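Metallo-beta-lactamase FIM-1 (Pseudomonas aeruginosa, PDB 6V3Q) probably hydrolyses the lactam ring of beta-lactam antibiotics with a zinc cofactor, the reaction by which class B enzymes of this family make bacteria resistant. Local coordinates at residues A[47-52]-A[91-96]; A[60-65]-A[72-77]; A[78-81]-A[85-88]; A[120-125]-A[130-135]; A[138-143]-A[148-153]. All coordinates share one frame; numbering follows the deposited sequence.

Interaction 1. Residues A[47-52]-A[91-96]; sequences SILVDT and AALRQQ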
# COMPACT_ATOMS: atom_id res chain seq x y z
N SER A 47 22.24 -21.96 -0.15
CA SER A 47 21.99 -20.57 -0.52
C SER A 47 22.00 -19.69 0.73
O SER A 47 21.77 -20.15 1.85
CB SER A 47 20.66 -20.43 -1.26
OG SER A 47 19.59 -20.97 -0.51
N ILE A 48 22.28 -18.41 0.50
CA ILE A 48 22.35 -17.41 1.56
C ILE A 48 21.15 -16.49 1.43
O ILE A 48 20.81 -16.05 0.32
CB ILE A 48 23.67 -16.61 1.48
CG1 ILE A 48 24.87 -17.54 1.57
CG2 ILE A 48 23.72 -15.55 2.58
CD1 ILE A 48 26.16 -16.94 1.06
N LEU A 49 20.50 -16.20 2.56
CA LEU A 49 19.33 -15.34 2.59
C LEU A 49 19.73 -13.96 3.11
O LEU A 49 20.33 -13.85 4.19
CB LEU A 49 18.22 -15.94 3.46
CG LEU A 49 16.98 -15.06 3.65
CD1 LEU A 49 16.27 -14.83 2.33
CD2 LEU A 49 16.03 -15.67 4.67
N VAL A 50 19.41 -12.93 2.35
CA VAL A 50 19.57 -11.55 2.80
C VAL A 50 18.18 -11.03 3.12
O VAL A 50 17.34 -10.88 2.22
CB VAL A 50 20.28 -10.70 1.75
CG1 VAL A 50 20.47 -9.28 2.25
CG2 VAL A 50 21.61 -11.32 1.37
N ASP A 51 17.92 -10.78 4.40
CA ASP A 51 16.66 -10.24 4.90
C ASP A 51 15.50 -11.23 4.81
O ASP A 51 15.38 -11.98 3.83
CB ASP A 51 16.30 -8.95 4.17
CG ASP A 51 17.17 -7.79 4.58
OD1 ASP A 51 17.74 -7.85 5.69
OD2 ASP A 51 17.28 -6.82 3.81
N THR A 52 14.65 -11.23 5.83
CA THR A 52 13.47 -12.08 5.88
C THR A 52 12.31 -11.40 5.17
O THR A 52 12.47 -10.34 4.56
CB THR A 52 13.10 -12.40 7.32
OG1 THR A 52 12.57 -11.21 7.93
CG2 THR A 52 14.32 -12.84 8.11
N ALA A 91 12.80 -15.80 13.76
CA ALA A 91 12.50 -16.99 14.56
C ALA A 91 12.26 -18.21 13.67
O ALA A 91 12.68 -19.32 14.02
CB ALA A 91 11.28 -16.72 15.44
N ALA A 92 11.60 -18.02 12.53
CA ALA A 92 11.36 -19.14 11.62
C ALA A 92 12.67 -19.69 11.06
O ALA A 92 12.77 -20.90 10.80
CB ALA A 92 10.43 -18.71 10.49
N LEU A 93 13.67 -18.83 10.88
CA LEU A 93 14.97 -19.30 10.41
C LEU A 93 15.70 -20.08 11.50
O LEU A 93 16.21 -21.18 11.25
CB LEU A 93 15.80 -18.11 9.93
CG LEU A 93 15.20 -17.28 8.79
CD1 LEU A 93 15.98 -15.99 8.60
CD2 LEU A 93 15.17 -18.07 7.50
N ARG A 94 15.76 -19.52 12.71
CA ARG A 94 16.48 -20.18 13.80
C ARG A 94 15.80 -21.48 14.21
O ARG A 94 16.46 -22.39 14.71
CB ARG A 94 16.60 -19.23 14.99
CG ARG A 94 17.31 -17.93 14.65
CD ARG A 94 17.52 -17.06 15.88
NE ARG A 94 18.47 -17.66 16.82
CZ ARG A 94 18.90 -17.06 17.93
NH1 ARG A 94 18.47 -15.85 18.24
NH2 ARG A 94 19.76 -17.68 18.73
N GLN A 95 14.48 -21.59 14.00
CA GLN A 95 13.80 -22.86 14.21
C GLN A 95 14.29 -23.92 13.23
O GLN A 95 14.46 -25.09 13.60
CB GLN A 95 12.29 -22.67 14.08
CG GLN A 95 11.54 -23.91 13.59
CD GLN A 95 10.05 -23.66 13.41
OE1 GLN A 95 9.62 -22.53 13.17
NE2 GLN A 95 9.26 -24.71 13.53
N GLN A 96 14.53 -23.52 11.98
CA GLN A 96 14.99 -24.42 10.94
C GLN A 96 16.50 -24.67 10.98
O GLN A 96 17.02 -25.35 10.09
CB GLN A 96 14.60 -23.87 9.56
CG GLN A 96 13.11 -23.94 9.26
CD GLN A 96 12.67 -25.34 8.88
OE1 GLN A 96 12.95 -25.82 7.78
NE2 GLN A 96 11.97 -26.01 9.79
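The two backbones come nearest at T52 and L93, where the CA atoms are 8.7 Å apart; no hydrogen bond joins the segments, so side chains alone bridge the distance. Residues 47-50 lie on a strand that ends at V50, two residues before T52, while 91-95 belong to a short helix, 90-95. Helix against sheet is the basic layering of the alpha-beta/beta-alpha sandwich of metallo-beta-lactamases, and here the helix drops a single leucine, L93, toward the end of the strand.

L93 carries the whole of its side of the contact and splits its two methyls. CD2 meets CD2 of L49 at 3.8 Å, and CD1 of L93 lies almost as near to the same L49 methyl, at 3.9 Å, so the L49 tip sits against both prongs of the fork. The two leucine side chains cross at about a right angle. L49 reaches this far because its CG stands opposite the backbone N (chi1 176°), which sends the branch out from the strand toward the helix.

More side chains close in round the pair: I62 and I74 lean on L49, and I63, A77 and F79 on L93, all of them part of the buried packing between the sheet and the helices. T52 lies in the loop that follows the strand, with its side chain about 11 Å from the zinc. Its two branches part: OG1 is hydrogen-bonded to the backbone N of G89, just ahead of the helix, while the methyl faces the leucine, T52 CG2 lying 3.6 Å from L93 CD1.

Interaction 2. Residues A[60-65]-A[72-77]; sequences AQIIEW and KPIRWA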
# COMPACT_ATOMS: atom_id res chain seq x y z
N ALA A 60 8.68 -18.43 5.96
CA ALA A 60 8.60 -19.87 5.77
C ALA A 60 8.42 -20.23 4.30
O ALA A 60 8.90 -21.28 3.85
CB ALA A 60 7.47 -20.46 6.61
N GLN A 61 7.72 -19.38 3.54
CA GLN A 61 7.61 -19.59 2.10
C GLN A 61 8.98 -19.55 1.44
O GLN A 61 9.28 -20.37 0.56
CB GLN A 61 6.69 -18.54 1.48
CG GLN A 61 5.22 -18.70 1.83
CD GLN A 61 4.38 -17.55 1.32
OE1 GLN A 61 4.45 -17.20 0.14
NE2 GLN A 61 3.58 -16.96 2.20
N ILE A 62 9.82 -18.60 1.84
CA ILE A 62 11.15 -18.46 1.24
C ILE A 62 11.98 -19.70 1.52
O ILE A 62 12.67 -20.22 0.64
CB ILE A 62 11.83 -17.18 1.76
CG1 ILE A 62 10.99 -15.95 1.43
CG2 ILE A 62 13.23 -17.05 1.17
CD1 ILE A 62 11.52 -14.67 2.05
N ILE A 63 11.93 -20.20 2.76
CA ILE A 63 12.65 -21.42 3.12
C ILE A 63 12.18 -22.58 2.25
O ILE A 63 12.99 -23.33 1.69
CB ILE A 63 12.47 -21.73 4.61
CG1 ILE A 63 13.15 -20.67 5.48
CG2 ILE A 63 12.97 -23.13 4.94
CD1 ILE A 63 12.80 -20.77 6.94
N GLU A 64 10.86 -22.74 2.13
CA GLU A 64 10.32 -23.86 1.37
C GLU A 64 10.64 -23.73 -0.11
O GLU A 64 10.94 -24.73 -0.77
CB GLU A 64 8.80 -23.95 1.59
CG GLU A 64 8.28 -25.35 1.85
CD GLU A 64 8.81 -25.96 3.15
OE1 GLU A 64 8.62 -27.17 3.35
OE2 GLU A 64 9.41 -25.23 3.97
N TRP A 65 10.59 -22.51 -0.65
CA TRP A 65 10.93 -22.31 -2.05
C TRP A 65 12.39 -22.64 -2.32
O TRP A 65 12.73 -23.19 -3.38
CB TRP A 65 10.62 -20.86 -2.45
CG TRP A 65 11.12 -20.49 -3.81
CD1 TRP A 65 10.45 -20.60 -5.00
CD2 TRP A 65 12.40 -19.93 -4.13
NE1 TRP A 65 11.23 -20.15 -6.03
CE2 TRP A 65 12.44 -19.73 -5.53
CE3 TRP A 65 13.52 -19.58 -3.37
CZ2 TRP A 65 13.55 -19.20 -6.18
CZ3 TRP A 65 14.63 -19.05 -4.02
CH2 TRP A 65 14.63 -18.87 -5.41
N LYS A 72 18.31 -25.70 -3.45
CA LYS A 72 19.52 -25.21 -2.79
C LYS A 72 19.08 -24.62 -1.46
O LYS A 72 18.86 -23.41 -1.34
CB LYS A 72 20.25 -24.18 -3.65
CG LYS A 72 20.86 -24.74 -4.92
CD LYS A 72 21.32 -23.62 -5.85
CE LYS A 72 22.05 -24.16 -7.07
NZ LYS A 72 23.39 -24.71 -6.72
N PRO A 73 18.95 -25.45 -0.42
CA PRO A 73 18.34 -24.98 0.83
C PRO A 73 19.14 -23.85 1.46
O PRO A 73 20.38 -23.84 1.44
CB PRO A 73 18.35 -26.23 1.71
CG PRO A 73 18.37 -27.38 0.75
CD PRO A 73 19.21 -26.90 -0.40
N ILE A 74 18.42 -22.89 2.03
CA ILE A 74 19.06 -21.80 2.76
C ILE A 74 19.76 -22.37 3.99
O ILE A 74 19.17 -23.13 4.76
CB ILE A 74 18.03 -20.73 3.15
CG1 ILE A 74 17.53 -19.99 1.90
CG2 ILE A 74 18.61 -19.76 4.17
CD1 ILE A 74 16.31 -19.12 2.16
N ARG A 75 21.04 -22.01 4.16
CA ARG A 75 21.79 -22.41 5.33
C ARG A 75 22.30 -21.24 6.15
O ARG A 75 22.59 -21.42 7.34
CB ARG A 75 22.99 -23.29 4.93
CG ARG A 75 22.60 -24.73 4.63
CD ARG A 75 21.84 -25.33 5.80
NE ARG A 75 21.14 -26.55 5.44
CZ ARG A 75 21.71 -27.75 5.43
NH1 ARG A 75 21.01 -28.82 5.08
NH2 ARG A 75 22.99 -27.89 5.78
N TRP A 76 22.41 -20.06 5.56
CA TRP A 76 22.88 -18.88 6.27
C TRP A 76 21.97 -17.71 5.95
O TRP A 76 21.34 -17.67 4.88
CB TRP A 76 24.33 -18.53 5.89
CG TRP A 76 25.23 -19.73 5.86
CD1 TRP A 76 25.98 -20.23 6.88
CD2 TRP A 76 25.47 -20.59 4.74
NE1 TRP A 76 26.67 -21.34 6.47
CE2 TRP A 76 26.37 -21.58 5.16
CE3 TRP A 76 25.00 -20.61 3.42
CZ2 TRP A 76 26.82 -22.59 4.31
CZ3 TRP A 76 25.45 -21.61 2.57
CH2 TRP A 76 26.35 -22.59 3.02
N ALA A 77 21.89 -16.76 6.88
CA ALA A 77 21.05 -15.59 6.70
C ALA A 77 21.70 -14.40 7.38
O ALA A 77 22.32 -14.52 8.44
CB ALA A 77 19.64 -15.83 7.25
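I74 points from its strand toward the helix, and the tight part of the contact is the end of that one side chain. Its chain is stretched out (chi2 169°), which carries CD1 to the helix surface, where it rests 3.8 Å from the CG2 branch of I62. The same I74 methyl lies 4.1 Å from the carbonyl O of I62 and 4.4 Å from CA of I63, so it is seated on the helix backbone as well as on a side chain. All three residues are buried, and there is no hydrogen bond across the segments.

Away from this point the packing thins quickly. I63 loses some surface to I74, yet its side chain stays 4.8 Å from the strand segment and turns instead to L93 of helix 90-95. On the solvent side E64 and R75 are exposed and do not meet each other; R75 uses its CB to lie over the centre of the W76 ring, 3.5 Å above the plane. W65 likewise looks elsewhere, stacking on F12 and meeting W20 edge-to-face.

In the fold, this is the return half of a beta-alpha-beta crossover: strand 46-50, helix 56-68, strand 74-78. The two strands are parallel neighbours in the seven-stranded sheet, and the helix packs against the sheet, I62 touching L49 of the first strand and I40 of strand 33-43.

Interaction 3. Residues A[78-81]-A[85-88]; sequences VFTH and DKMG. With ZN (zinc ion), chain C.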
# COMPACT_ATOMS: atom_id res chain seq x y z
N VAL A 78 21.55 -13.23 6.75
CA VAL A 78 22.02 -11.97 7.31
C VAL A 78 20.92 -10.94 7.09
O VAL A 78 20.14 -11.01 6.14
CB VAL A 78 23.35 -11.51 6.66
CG1 VAL A 78 23.16 -11.26 5.17
CG2 VAL A 78 23.90 -10.28 7.37
N PHE A 79 20.83 -9.98 8.01
CA PHE A 79 19.79 -8.97 7.99
C PHE A 79 20.43 -7.59 8.07
O PHE A 79 21.44 -7.40 8.75
CB PHE A 79 18.81 -9.18 9.14
CG PHE A 79 18.59 -10.63 9.48
CD1 PHE A 79 17.83 -11.45 8.66
CD2 PHE A 79 19.16 -11.17 10.62
CE1 PHE A 79 17.65 -12.78 8.97
CE2 PHE A 79 18.97 -12.51 10.94
CZ PHE A 79 18.21 -13.31 10.11
N THR A 80 19.83 -6.63 7.37
CA THR A 80 20.46 -5.33 7.18
C THR A 80 20.14 -4.32 8.28
O THR A 80 20.93 -3.39 8.49
CB THR A 80 20.06 -4.75 5.82
OG1 THR A 80 18.63 -4.65 5.72
CG2 THR A 80 20.57 -5.65 4.70
N HIS A 81 19.02 -4.47 9.00
CA HIS A 81 18.77 -3.69 10.20
C HIS A 81 17.59 -4.30 10.94
O HIS A 81 16.94 -5.23 10.45
CB HIS A 81 18.53 -2.20 9.90
CG HIS A 81 17.25 -1.93 9.17
ND1 HIS A 81 17.08 -2.21 7.83
CD2 HIS A 81 16.10 -1.36 9.58
CE1 HIS A 81 15.87 -1.84 7.46
NE2 HIS A 81 15.25 -1.32 8.50
N ASP A 85 10.51 -5.55 8.52
CA ASP A 85 10.61 -5.99 7.13
C ASP A 85 11.93 -6.67 6.83
O ASP A 85 12.07 -7.28 5.77
CB ASP A 85 10.40 -4.81 6.17
CG ASP A 85 11.30 -3.64 6.48
OD1 ASP A 85 11.65 -3.43 7.66
OD2 ASP A 85 11.65 -2.91 5.53
N LYS A 86 12.90 -6.59 7.74
CA LYS A 86 14.19 -7.25 7.59
C LYS A 86 14.40 -8.40 8.55
O LYS A 86 15.02 -9.39 8.18
CB LYS A 86 15.33 -6.24 7.76
CG LYS A 86 15.24 -5.06 6.83
CD LYS A 86 14.86 -5.51 5.44
CE LYS A 86 14.78 -4.34 4.50
NZ LYS A 86 14.37 -4.73 3.12
N MET A 87 13.91 -8.29 9.79
CA MET A 87 14.09 -9.33 10.79
C MET A 87 12.75 -9.87 11.30
O MET A 87 12.70 -10.46 12.38
CB MET A 87 14.92 -8.80 11.96
CG MET A 87 16.31 -8.33 11.57
SD MET A 87 17.34 -7.92 12.99
CE MET A 87 17.53 -9.53 13.76
N GLY A 88 11.67 -9.68 10.54
CA GLY A 88 10.36 -10.10 11.01
C GLY A 88 10.22 -11.61 11.14
O GLY A 88 9.42 -12.08 11.95
ZN ZN C . 13.57 0.12 8.48
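K86 packs its side chain from CB to CE against T80 and H81, and only NZ goes beyond them. CB rests 3.3 Å from the carbonyl O of H81. With chi1 at -56°, CG comes obliquely to the imidazole, 3.3 Å from H81 CE1; the bend at chi2 (-43°) then turns CD past T80 OG1 at 3.9 Å. CE keeps near both T80 OG1 and H81 CE1, and NZ finishes in a hydrogen bond with S205 OG, with a long, weak ion pair to D51. Packed against in this way, H81 holds NE2 2.2 Å from the zinc, which H83 and H145 also bind.

H81, H83 and D85 form the HXHXD signature of class B1 metallo-beta-lactamases. In this mono-zinc form D85 does not bind the metal: its OD1 stands 4.1 Å away. In dizinc relatives the equivalent aspartate belongs to the second zinc site.

The next residue after K86, M87, packs on F79 and on the H81 backbone. Its CG touches F79 CB at 3.6 Å and the carbonyl O of H81, while SD approaches the F79 ring obliquely as a Met-aromatic contact, 5.3 Å from the centroid.

Interaction 4. Residues A[120-125]-A[130-135]; sequences HDLIFD and TSVLHP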
# COMPACT_ATOMS: atom_id res chain seq x y z
N HIS A 120 24.34 -14.67 15.78
CA HIS A 120 25.73 -14.25 15.79
C HIS A 120 25.84 -12.76 15.47
O HIS A 120 25.10 -12.25 14.62
CB HIS A 120 26.56 -15.04 14.77
CG HIS A 120 26.67 -16.50 15.08
ND1 HIS A 120 26.01 -17.47 14.35
CD2 HIS A 120 27.35 -17.16 16.05
CE1 HIS A 120 26.29 -18.66 14.85
NE2 HIS A 120 27.10 -18.50 15.88
N ASP A 121 26.75 -12.09 16.17
CA ASP A 121 27.11 -10.72 15.82
C ASP A 121 28.16 -10.74 14.72
O ASP A 121 29.12 -11.51 14.79
CB ASP A 121 27.65 -9.97 17.04
CG ASP A 121 26.62 -9.81 18.13
OD1 ASP A 121 25.45 -10.20 17.91
OD2 ASP A 121 26.97 -9.28 19.21
N LEU A 122 27.96 -9.91 13.70
CA LEU A 122 28.97 -9.76 12.67
C LEU A 122 30.22 -9.11 13.25
O LEU A 122 30.14 -8.25 14.13
CB LEU A 122 28.43 -8.94 11.50
CG LEU A 122 27.35 -9.61 10.64
CD1 LEU A 122 26.63 -8.59 9.77
CD2 LEU A 122 27.96 -10.70 9.77
N ILE A 123 31.38 -9.53 12.75
CA ILE A 123 32.66 -8.99 13.18
C ILE A 123 33.29 -8.30 11.98
O ILE A 123 33.76 -8.97 11.05
CB ILE A 123 33.59 -10.07 13.76
CG1 ILE A 123 32.93 -10.72 14.98
CG2 ILE A 123 34.93 -9.47 14.14
CD1 ILE A 123 33.87 -11.60 15.79
N PHE A 124 33.31 -6.97 11.99
CA PHE A 124 33.85 -6.19 10.89
C PHE A 124 35.33 -5.92 11.10
O PHE A 124 35.81 -5.80 12.23
CB PHE A 124 33.10 -4.87 10.75
CG PHE A 124 31.67 -5.02 10.30
CD1 PHE A 124 30.63 -5.02 11.21
CD2 PHE A 124 31.38 -5.17 8.95
CE1 PHE A 124 29.32 -5.17 10.79
CE2 PHE A 124 30.07 -5.31 8.53
CZ PHE A 124 29.04 -5.31 9.45
N ASP A 125 36.06 -5.82 9.99
CA ASP A 125 37.47 -5.48 10.04
C ASP A 125 37.62 -3.96 10.03
O ASP A 125 36.64 -3.21 10.04
CB ASP A 125 38.22 -6.15 8.88
CG ASP A 125 37.77 -5.66 7.51
OD1 ASP A 125 38.39 -6.08 6.51
OD2 ASP A 125 36.82 -4.85 7.42
N THR A 130 33.21 -7.55 6.02
CA THR A 130 33.42 -8.92 6.46
C THR A 130 33.02 -9.85 5.33
O THR A 130 31.98 -9.65 4.69
CB THR A 130 32.61 -9.25 7.73
OG1 THR A 130 32.59 -10.67 7.93
CG2 THR A 130 31.19 -8.75 7.62
N SER A 131 33.86 -10.85 5.06
CA SER A 131 33.58 -11.87 4.06
C SER A 131 33.07 -13.17 4.69
O SER A 131 33.25 -14.24 4.10
CB SER A 131 34.83 -12.15 3.22
OG SER A 131 35.10 -11.07 2.34
N VAL A 132 32.44 -13.08 5.86
CA VAL A 132 31.96 -14.27 6.56
C VAL A 132 30.95 -15.03 5.72
O VAL A 132 30.79 -16.25 5.87
CB VAL A 132 31.38 -13.87 7.93
CG1 VAL A 132 30.17 -12.97 7.76
CG2 VAL A 132 31.03 -15.11 8.75
N LEU A 133 30.26 -14.35 4.81
CA LEU A 133 29.29 -14.95 3.91
C LEU A 133 29.70 -14.78 2.46
O LEU A 133 28.88 -14.45 1.60
CB LEU A 133 27.90 -14.36 4.16
CG LEU A 133 27.24 -14.75 5.48
CD1 LEU A 133 25.85 -14.15 5.58
CD2 LEU A 133 27.19 -16.26 5.62
N HIS A 134 30.98 -14.99 2.17
CA HIS A 134 31.48 -14.89 0.81
C HIS A 134 30.67 -15.80 -0.11
O HIS A 134 30.34 -16.93 0.27
CB HIS A 134 32.97 -15.28 0.77
CG HIS A 134 33.65 -14.93 -0.51
ND1 HIS A 134 33.73 -15.80 -1.58
CD2 HIS A 134 34.29 -13.80 -0.90
CE1 HIS A 134 34.39 -15.23 -2.57
NE2 HIS A 134 34.74 -14.01 -2.19
N PRO A 135 30.32 -15.35 -1.32
CA PRO A 135 30.83 -14.16 -2.02
C PRO A 135 30.18 -12.83 -1.66
O PRO A 135 30.55 -11.82 -2.26
CB PRO A 135 30.55 -14.48 -3.49
CG PRO A 135 29.41 -15.48 -3.48
CD PRO A 135 29.20 -15.96 -2.06
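T130 has OG1 opposite its backbone N (chi1 166°), and this rotation gives its two branches separate jobs: CG2 swings to the ring of F124 and OG1 to its own chain. F124 answers with CG beside its backbone N (chi1 -68°), which lays the ring toward T130. The contact lies where the chain leaves edge strand 120-121 of the seven-stranded sheet and soon enters edge strand 129-130 of the other, so it sits where the chain passes from one sheet of the metallo-beta-lactamase sandwich to the other.

T130 CG2 comes to the ring obliquely, 3.7 Å from F124 CE2. The backbone of I123 is close too, its carbonyl O lying 3.5 Å from T130 CB. No hydrogen bond runs between the segments; the polar end of T130 is used locally, OG1 accepting from V132 N at 3.2 Å to make an ST turn. A type I turn from S131 to H134 follows at once, closed by H134 N on S131 O.

I123 and V132 are exposed, whereas L122 is buried and reaches in among I138, I150 and V78. L122 crosses V132 at about a right angle and touches it with one prong only, its CD2 lying 3.8 Å from V132 CG1.

Interaction 5. Residues A[138-143]-A[148-153]; sequences IFDPGP and DNIVVG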
# COMPACT_ATOMS: atom_id res chain seq x y z
N ILE A 138 29.69 -7.96 3.20
CA ILE A 138 28.83 -7.25 4.13
C ILE A 138 29.58 -6.02 4.61
O ILE A 138 30.68 -6.13 5.16
CB ILE A 138 28.41 -8.15 5.31
CG1 ILE A 138 27.67 -9.38 4.79
CG2 ILE A 138 27.55 -7.37 6.29
CD1 ILE A 138 27.53 -10.49 5.81
N PHE A 139 29.00 -4.85 4.39
CA PHE A 139 29.67 -3.57 4.61
C PHE A 139 28.86 -2.72 5.58
O PHE A 139 27.63 -2.68 5.51
CB PHE A 139 29.85 -2.84 3.27
CG PHE A 139 30.53 -1.51 3.39
CD1 PHE A 139 31.88 -1.44 3.70
CD2 PHE A 139 29.84 -0.33 3.17
CE1 PHE A 139 32.52 -0.21 3.80
CE2 PHE A 139 30.47 0.90 3.28
CZ PHE A 139 31.81 0.95 3.59
N ASP A 140 29.56 -2.05 6.49
CA ASP A 140 28.94 -1.19 7.50
C ASP A 140 29.24 0.26 7.17
O ASP A 140 30.37 0.73 7.40
CB ASP A 140 29.46 -1.54 8.90
CG ASP A 140 28.85 -0.66 9.98
OD1 ASP A 140 27.81 -0.02 9.73
OD2 ASP A 140 29.43 -0.60 11.09
N PRO A 141 28.29 1.02 6.63
CA PRO A 141 28.55 2.40 6.21
C PRO A 141 28.28 3.46 7.27
O PRO A 141 28.52 4.64 6.99
CB PRO A 141 27.59 2.56 5.03
CG PRO A 141 26.40 1.75 5.43
CD PRO A 141 26.92 0.59 6.26
N GLY A 142 27.79 3.08 8.44
CA GLY A 142 27.46 4.04 9.46
C GLY A 142 25.98 4.33 9.50
O GLY A 142 25.20 3.85 8.67
N PRO A 143 25.55 5.15 10.46
CA PRO A 143 24.12 5.42 10.62
C PRO A 143 23.53 6.11 9.40
O PRO A 143 24.19 6.90 8.73
CB PRO A 143 24.06 6.32 11.86
CG PRO A 143 25.36 6.07 12.58
CD PRO A 143 26.36 5.79 11.51
N ASP A 148 21.82 1.27 12.87
CA ASP A 148 22.45 -0.03 12.74
C ASP A 148 22.46 -0.58 11.32
O ASP A 148 22.92 -1.71 11.12
CB ASP A 148 21.75 -1.04 13.65
CG ASP A 148 20.28 -1.18 13.34
OD1 ASP A 148 19.58 -0.14 13.29
OD2 ASP A 148 19.81 -2.31 13.12
N ASN A 149 21.96 0.17 10.34
CA ASN A 149 21.80 -0.40 9.00
C ASN A 149 23.15 -0.75 8.38
O ASN A 149 24.14 -0.02 8.53
CB ASN A 149 21.04 0.57 8.08
CG ASN A 149 21.63 1.97 8.03
OD1 ASN A 149 20.95 2.92 7.65
ND2 ASN A 149 22.90 2.11 8.41
N ILE A 150 23.19 -1.90 7.70
CA ILE A 150 24.34 -2.34 6.94
C ILE A 150 23.87 -2.69 5.54
O ILE A 150 22.67 -2.82 5.27
CB ILE A 150 25.04 -3.55 7.60
CG1 ILE A 150 24.08 -4.74 7.69
CG2 ILE A 150 25.57 -3.19 8.98
CD1 ILE A 150 24.71 -6.00 8.23
N VAL A 151 24.83 -2.85 4.62
CA VAL A 151 24.52 -3.19 3.24
C VAL A 151 25.28 -4.46 2.86
O VAL A 151 26.24 -4.87 3.52
CB VAL A 151 24.86 -2.05 2.26
CG1 VAL A 151 24.18 -0.76 2.69
CG2 VAL A 151 26.37 -1.87 2.16
N VAL A 152 24.83 -5.09 1.77
CA VAL A 152 25.45 -6.29 1.23
C VAL A 152 25.77 -6.04 -0.23
O VAL A 152 24.90 -5.61 -1.00
CB VAL A 152 24.54 -7.53 1.38
CG1 VAL A 152 25.12 -8.71 0.62
CG2 VAL A 152 24.33 -7.87 2.84
N GLY A 153 27.01 -6.30 -0.62
CA GLY A 153 27.45 -6.16 -1.99
C GLY A 153 27.82 -7.50 -2.59
O GLY A 153 28.27 -8.40 -1.88
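I138 CG2 meets I150 CD1 at 3.7 Å in the apolar centre, and V152 lies alongside I138 on the same face of the sheet. I150 gets its end there by placing CG1 between its backbone N and carbonyl carbon (chi1 61°). On the reverse face F139 and V151 point the same way; V151 CG2 lies 3.8 Å from F139 CB and at the edge of the ring, near its plane. P141 adds a looser touch to V151, and V192 of helix 185-195 packs on both.

Between the faces, F139 and V151 form an antiparallel hydrogen-bonded pair. F139 N gives to V151 O and V151 N to F139 O, each at 2.9 Å and nearly straight. I138 with V152 is the neighbouring non-hydrogen-bonded pair.

Further along the strands part, and polar groups take over. G142 N makes a weak bond to D140 OD1. From the other segment N149 reaches across, its ND2 donating to G142 O at 2.9 Å on a bent path (138°), while its OD1 accepts from T146 N. The amide thus ties both arms of the connection together.

This is a beta hairpin whose long loop carries H145, a zinc ligand: strand pairing at one end, metal site at the other.

From the N terminus, strand 46-50 opens the loop that interaction 1 closes at helix 90-95. Two shorter closures fall within it: interaction 2 returns helix 56-68 to strand 74-78, and interaction 3, next in series, folds the zinc-ligand turn back on itself. Interactions 4 and 5 then follow in series, so none of the five cross. Probable hydrogen bonds link them: L49 N with W76 O unites interactions 1 and 2, T80 O with I150 N joins interaction 3 to interaction 5, and T130 N with I138 O pairs the strands of interactions 4 and 5 within the second sheet. L133 of segment 130-135 packs on W76 and V78 of the first sheet, one of the contacts between the two.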